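Local coordinates for protein MdbA (Actinomyces oris, PDB 4Z7X) that is a thiol-disulfide oxidoreductase of the thioredoxin family that probably introduces disulfide bonds into exported proteins, in a pathway linked to sortase-mediated pilus assembly, at residues V58-F63 with T91-P96; T78-Q83 with S216-V221. All coordinates share one frame; numbering follows the deposited sequence.

Contact 1 of 2, residues V58-F63 with T91-P96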
loop_
_atom_site.group_PDB
_atom_site.type_symbol
_atom_site.label_atom_id
_atom_site.label_comp_id
_atom_site.label_asym_id
_atom_site.label_seq_id
_atom_site.Cartn_x
_atom_site.Cartn_y
_atom_site.Cartn_z
ATOM N N VAL A 58 -3.506 -10.309 -10.632
ATOM C CA VAL A 58 -3.343 -9.652 -9.356
ATOM C C VAL A 58 -1.968 -9.835 -8.753
ATOM O O VAL A 58 -1.535 -10.966 -8.507
ATOM C CB VAL A 58 -4.447 -10.087 -8.360
ATOM C CG1 VAL A 58 -4.258 -9.365 -7.042
ATOM C CG2 VAL A 58 -5.820 -9.758 -8.935
ATOM N N LEU A 59 -1.336 -8.703 -8.415
ATOM C CA LEU A 59 -0.106 -8.685 -7.596
ATOM C C LEU A 59 -0.480 -8.107 -6.226
ATOM O O LEU A 59 -0.838 -6.918 -6.121
ATOM C CB LEU A 59 0.971 -7.814 -8.224
ATOM C CG LEU A 59 2.306 -7.747 -7.510
ATOM C CD1 LEU A 59 3.066 -9.063 -7.620
ATOM C CD2 LEU A 59 3.106 -6.579 -8.096
ATOM N N ASP A 60 -0.442 -8.966 -5.203
ATOM C CA ASP A 60 -0.820 -8.588 -3.844
ATOM C C ASP A 60 0.467 -8.300 -3.086
ATOM O O ASP A 60 1.375 -9.151 -3.068
ATOM C CB ASP A 60 -1.474 -9.791 -3.130
ATOM C CG ASP A 60 -2.874 -10.078 -3.578
ATOM O OD1 ASP A 60 -3.702 -9.181 -3.446
ATOM O OD2 ASP A 60 -3.167 -11.227 -4.046
ATOM N N ILE A 61 0.537 -7.161 -2.427
ATOM C CA ILE A 61 1.637 -6.812 -1.560
ATOM C C ILE A 61 1.115 -6.515 -0.137
ATOM O O ILE A 61 0.366 -5.581 0.064
ATOM C CB ILE A 61 2.441 -5.591 -2.069
ATOM C CG1 ILE A 61 2.926 -5.850 -3.534
ATOM C CG2 ILE A 61 3.624 -5.347 -1.158
ATOM C CD1 ILE A 61 3.610 -4.687 -4.191
ATOM N N TYR A 62 1.549 -7.358 0.792
ATOM C CA TYR A 62 1.289 -7.189 2.224
ATOM C C TYR A 62 2.485 -6.459 2.818
ATOM O O TYR A 62 3.644 -6.902 2.660
ATOM C CB TYR A 62 1.073 -8.536 2.941
ATOM C CG TYR A 62 -0.211 -9.213 2.601
ATOM C CD1 TYR A 62 -0.369 -9.956 1.428
ATOM C CD2 TYR A 62 -1.280 -9.132 3.461
ATOM C CE1 TYR A 62 -1.588 -10.559 1.133
ATOM C CE2 TYR A 62 -2.485 -9.760 3.196
ATOM C CZ TYR A 62 -2.640 -10.467 2.029
ATOM O OH TYR A 62 -3.852 -11.077 1.728
ATOM N N PHE A 63 2.208 -5.342 3.479
ATOM C CA PHE A 63 3.275 -4.447 3.938
ATOM C C PHE A 63 2.906 -3.763 5.247
ATOM O O PHE A 63 1.742 -3.739 5.658
ATOM C CB PHE A 63 3.532 -3.388 2.872
ATOM C CG PHE A 63 2.452 -2.353 2.787
ATOM C CD1 PHE A 63 1.312 -2.540 2.028
ATOM C CD2 PHE A 63 2.521 -1.244 3.601
ATOM C CE1 PHE A 63 0.323 -1.572 2.034
ATOM C CE2 PHE A 63 1.552 -0.280 3.604
ATOM C CZ PHE A 63 0.427 -0.452 2.823
ATOM N N THR A 91 -2.983 -5.973 -11.907
ATOM C CA THR A 91 -3.869 -5.315 -10.960
ATOM C C THR A 91 -3.090 -5.319 -9.630
ATOM O O THR A 91 -2.701 -6.361 -9.161
ATOM C CB THR A 91 -5.138 -6.141 -10.790
ATOM O OG1 THR A 91 -5.855 -6.156 -12.025
ATOM C CG2 THR A 91 -5.998 -5.583 -9.694
ATOM N N LEU A 92 -2.815 -4.150 -9.093
ATOM C CA LEU A 92 -2.046 -4.016 -7.849
ATOM C C LEU A 92 -3.008 -3.971 -6.669
ATOM O O LEU A 92 -3.927 -3.145 -6.638
ATOM C CB LEU A 92 -1.174 -2.757 -7.875
ATOM C CG LEU A 92 -0.362 -2.489 -6.609
ATOM C CD1 LEU A 92 0.730 -3.540 -6.440
ATOM C CD2 LEU A 92 0.267 -1.109 -6.606
ATOM N N ALA A 93 -2.759 -4.831 -5.686
ATOM C CA ALA A 93 -3.531 -4.792 -4.456
ATOM C C ALA A 93 -2.599 -4.609 -3.267
ATOM O O ALA A 93 -1.682 -5.415 -3.063
ATOM C CB ALA A 93 -4.338 -6.072 -4.298
ATOM N N LEU A 94 -2.806 -3.526 -2.526
ATOM C CA LEU A 94 -1.963 -3.158 -1.387
ATOM C C LEU A 94 -2.690 -3.510 -0.114
ATOM O O LEU A 94 -3.819 -3.100 0.066
ATOM C CB LEU A 94 -1.611 -1.677 -1.407
ATOM C CG LEU A 94 -0.753 -1.225 -2.595
ATOM C CD1 LEU A 94 -0.494 0.269 -2.558
ATOM C CD2 LEU A 94 0.541 -1.967 -2.670
ATOM N N HIS A 95 -2.023 -4.301 0.736
ATOM C CA HIS A 95 -2.620 -4.833 1.972
ATOM C C HIS A 95 -1.827 -4.333 3.183
ATOM O O HIS A 95 -0.751 -4.848 3.454
ATOM C CB HIS A 95 -2.595 -6.358 1.999
ATOM C CG HIS A 95 -3.328 -7.041 0.892
ATOM N ND1 HIS A 95 -4.500 -7.752 1.093
ATOM C CD2 HIS A 95 -3.022 -7.180 -0.425
ATOM C CE1 HIS A 95 -4.883 -8.293 -0.056
ATOM N NE2 HIS A 95 -3.996 -7.977 -0.988
ATOM N N PRO A 96 -2.362 -3.345 3.922
ATOM C CA PRO A 96 -1.626 -2.767 5.040
ATOM C C PRO A 96 -1.798 -3.598 6.299
ATOM O O PRO A 96 -2.837 -4.196 6.504
ATOM C CB PRO A 96 -2.306 -1.407 5.217
ATOM C CG PRO A 96 -3.729 -1.690 4.861
ATOM C CD PRO A 96 -3.657 -2.681 3.730
#
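D60 OD1 accepts a hydrogen bond from H95 NE2 at 2.8 Å, with the N-H...O angle at 161°. The oxygen lies near the imidazole plane, whereas NE2 meets it from above the carboxylate plane. OD1 also lies 3.3 Å from A93 CB. Y62 joins the same face of the sheet: its phenol and the H95 imidazole form an offset stack with centroids 4.0 Å apart and planes at 19°. H95 CB also sits over the phenol face, 3.4 Å from Y62 CD2. Carboxylate at the edge and phenol over one face together fix the rotation of the imidazole. The backbones run parallel and in register, joined by five hydrogen bonds, such as I61 N to A93 O at 2.9 Å. The opposite face is apolar. I61 CD1 meets L92 CD1 at 3.8 Å, and F63, its CG in the crowded position between N and carbonyl carbon (chi1 73°), lays its ring over P96 CA. These are the two parallel strands of a beta-alpha-beta unit in the thioredoxin fold. On the far side of 58-63 runs antiparallel strand 198-201, beyond 91-96 lies strand 41-43, and helix 68-86 covers the apolar face, where I61 meets F73 and F63 reaches C70.

Contact 2 of 2, residues T78-Q83 with S216-V221; sequences TQEINQ and SLTELV
E80 reaches from helix 78-83 to the first turn of helix 216-221, where its carboxylate takes three hydrogen bonds. OE2 is gripped twice by one residue: T218 OG1 donates to it at 2.6 Å, on the anti lone pair of OE2, and T218 N comes in at 2.7 Å from above the carboxylate plane. OE1 accepts from L217 N at 2.9 Å on its syn side, and H77 ND1 is its further partner within the helix of E80. CG of the glutamate stands between the backbone N and the carbonyl carbon (chi1 70°), and the chain is extended from there to the carboxylate. A buried acid facing backbone N-H groups at the start of a helix would probably be stabilised as the anion by the helix dipole. Packing is close here: the E80 side chain crosses that of L217 at about a right angle, with OE1 3.3 Å from L217 CB, and L217 CD1 meets I81 CG1 at 3.8 Å. Beyond this patch the segments 78-83 and 216-221 hardly meet. The axes of the two segments come no nearer than 9.4 Å, their directions differ by 38°, and just 199 Å² is buried. T218 is partly exposed, and on the first helix Q79, N82 and Q83 are exposed and make no contact with 216-221. Between these two segments one polar side chain therefore does most of the joining. H77 and L84 of helix 68-86 extend the interface, touching L217 and T218 respectively, helix 123-140 lies against T78 and N82, and L220 and V221 rest on F201 of strand 198-201.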
loop_
_atom_site.group_PDB
_atom_site.type_symbol
_atom_site.label_atom_id
_atom_site.label_comp_id
_atom_site.label_asym_id
_atom_site.label_seq_id
_atom_site.Cartn_x
_atom_site.Cartn_y
_atom_site.Cartn_z
ATOM N N THR A 78 9.239 0.419 -7.018
ATOM C CA THR A 78 8.198 1.414 -7.343
ATOM C C THR A 78 8.135 1.756 -8.825
ATOM O O THR A 78 7.054 1.872 -9.387
ATOM C CB THR A 78 8.256 2.686 -6.467
ATOM O OG1 THR A 78 7.198 3.582 -6.846
ATOM C CG2 THR A 78 9.620 3.409 -6.566
ATOM N N GLN A 79 9.283 1.928 -9.455
ATOM C CA GLN A 79 9.291 2.325 -10.858
ATOM C C GLN A 79 8.625 1.252 -11.715
ATOM O O GLN A 79 7.755 1.559 -12.554
ATOM C CB GLN A 79 10.714 2.575 -11.317
ATOM C CG GLN A 79 10.763 3.141 -12.700
ATOM C CD GLN A 79 10.265 4.579 -12.775
ATOM O OE1 GLN A 79 10.222 5.358 -11.776
ATOM N NE2 GLN A 79 9.848 4.947 -13.965
ATOM N N GLU A 80 8.983 -0.006 -11.499
ATOM C CA GLU A 80 8.412 -1.076 -12.356
ATOM C C GLU A 80 6.952 -1.393 -12.002
ATOM O O GLU A 80 6.186 -1.772 -12.856
ATOM C CB GLU A 80 9.260 -2.355 -12.353
ATOM C CG GLU A 80 9.274 -3.162 -11.070
ATOM C CD GLU A 80 9.901 -4.526 -11.271
ATOM O OE1 GLU A 80 10.397 -5.107 -10.276
ATOM O OE2 GLU A 80 9.906 -5.038 -12.429
ATOM N N ILE A 81 6.574 -1.239 -10.731
ATOM C CA ILE A 81 5.170 -1.418 -10.387
ATOM C C ILE A 81 4.327 -0.355 -11.105
ATOM O O ILE A 81 3.266 -0.648 -11.672
ATOM C CB ILE A 81 4.958 -1.347 -8.882
ATOM C CG1 ILE A 81 5.572 -2.603 -8.263
ATOM C CG2 ILE A 81 3.486 -1.177 -8.554
ATOM C CD1 ILE A 81 5.615 -2.653 -6.760
ATOM N N ASN A 82 4.759 0.907 -11.036
ATOM C CA ASN A 82 4.067 1.973 -11.762
ATOM C C ASN A 82 4.032 1.698 -13.264
ATOM O O ASN A 82 3.009 1.968 -13.931
ATOM C CB ASN A 82 4.711 3.322 -11.496
ATOM C CG ASN A 82 4.390 3.833 -10.110
ATOM O OD1 ASN A 82 3.461 3.344 -9.482
ATOM N ND2 ASN A 82 5.164 4.768 -9.613
ATOM N N GLN A 83 5.136 1.136 -13.810
ATOM C CA GLN A 83 5.185 0.834 -15.233
ATOM C C GLN A 83 4.239 -0.282 -15.586
ATOM O O GLN A 83 3.535 -0.178 -16.582
ATOM C CB GLN A 83 6.596 0.520 -15.675
ATOM C CG GLN A 83 6.727 0.481 -17.154
ATOM C CD GLN A 83 6.478 1.818 -17.797
ATOM O OE1 GLN A 83 6.944 2.858 -17.316
ATOM N NE2 GLN A 83 5.745 1.800 -18.908
ATOM N N SER A 216 12.737 -7.250 -11.634
ATOM C CA SER A 216 12.380 -8.630 -11.293
ATOM C C SER A 216 10.875 -8.914 -11.267
ATOM O O SER A 216 10.476 -10.002 -11.654
ATOM C CB SER A 216 13.084 -9.095 -10.029
ATOM O OG SER A 216 12.875 -8.206 -8.966
ATOM N N LEU A 217 10.030 -7.951 -10.890
ATOM C CA LEU A 217 8.581 -8.175 -10.958
ATOM C C LEU A 217 8.147 -8.233 -12.421
ATOM O O LEU A 217 7.287 -9.031 -12.787
ATOM C CB LEU A 217 7.742 -7.119 -10.180
ATOM C CG LEU A 217 7.890 -7.238 -8.654
ATOM C CD1 LEU A 217 7.360 -5.971 -8.038
ATOM C CD2 LEU A 217 7.149 -8.450 -8.121
ATOM N N THR A 218 8.706 -7.369 -13.250
ATOM C CA THR A 218 8.390 -7.377 -14.676
ATOM C C THR A 218 8.707 -8.725 -15.329
ATOM O O THR A 218 7.885 -9.285 -16.076
ATOM C CB THR A 218 9.062 -6.192 -15.372
ATOM O OG1 THR A 218 8.633 -4.992 -14.742
ATOM C CG2 THR A 218 8.723 -6.155 -16.812
ATOM N N GLU A 219 9.862 -9.266 -14.979
ATOM C CA GLU A 219 10.265 -10.594 -15.458
ATOM C C GLU A 219 9.321 -11.695 -15.021
ATOM O O GLU A 219 8.956 -12.556 -15.828
ATOM C CB GLU A 219 11.684 -10.901 -15.018
ATOM C CG GLU A 219 12.710 -9.962 -15.663
ATOM C CD GLU A 219 14.005 -9.813 -14.873
ATOM O OE1 GLU A 219 14.283 -10.637 -13.957
ATOM O OE2 GLU A 219 14.763 -8.865 -15.180
ATOM N N LEU A 220 8.895 -11.641 -13.765
ATOM C CA LEU A 220 7.900 -12.576 -13.249
ATOM C C LEU A 220 6.587 -12.457 -14.020
ATOM O O LEU A 220 6.018 -13.444 -14.458
ATOM C CB LEU A 220 7.665 -12.285 -11.777
ATOM C CG LEU A 220 6.507 -13.052 -11.110
ATOM C CD1 LEU A 220 6.690 -14.564 -11.227
ATOM C CD2 LEU A 220 6.320 -12.622 -9.672
ATOM N N VAL A 221 6.096 -11.230 -14.169
ATOM C CA VAL A 221 4.798 -10.995 -14.811
ATOM C C VAL A 221 4.817 -11.391 -16.294
ATOM O O VAL A 221 3.867 -12.008 -16.804
ATOM C CB VAL A 221 4.350 -9.522 -14.605
ATOM C CG1 VAL A 221 3.134 -9.156 -15.427
ATOM C CG2 VAL A 221 4.087 -9.268 -13.130
#

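Overall arrangement
The segments alternate along the chain, 58-63, 78-83, 91-96 and finally 216-221, so the two contacts interlock within one thioredoxin-family domain. Contact 1 lies in the central sheet, contact 2 about 13 Å away between centres, nearer the periphery. Helix 68-86 links them: it connects the two strands of contact 1 and supplies the first segment of contact 2. I81 packs inward on I61 and L92, and L217 CD2 lies 4.2 Å from L59 CD1, so the C-terminal helix also reaches the sheet. C67, just before the shared helix, and C70 in its first turn fit a thioredoxin-type CxxC, apparently as free thiols and probably the redox site.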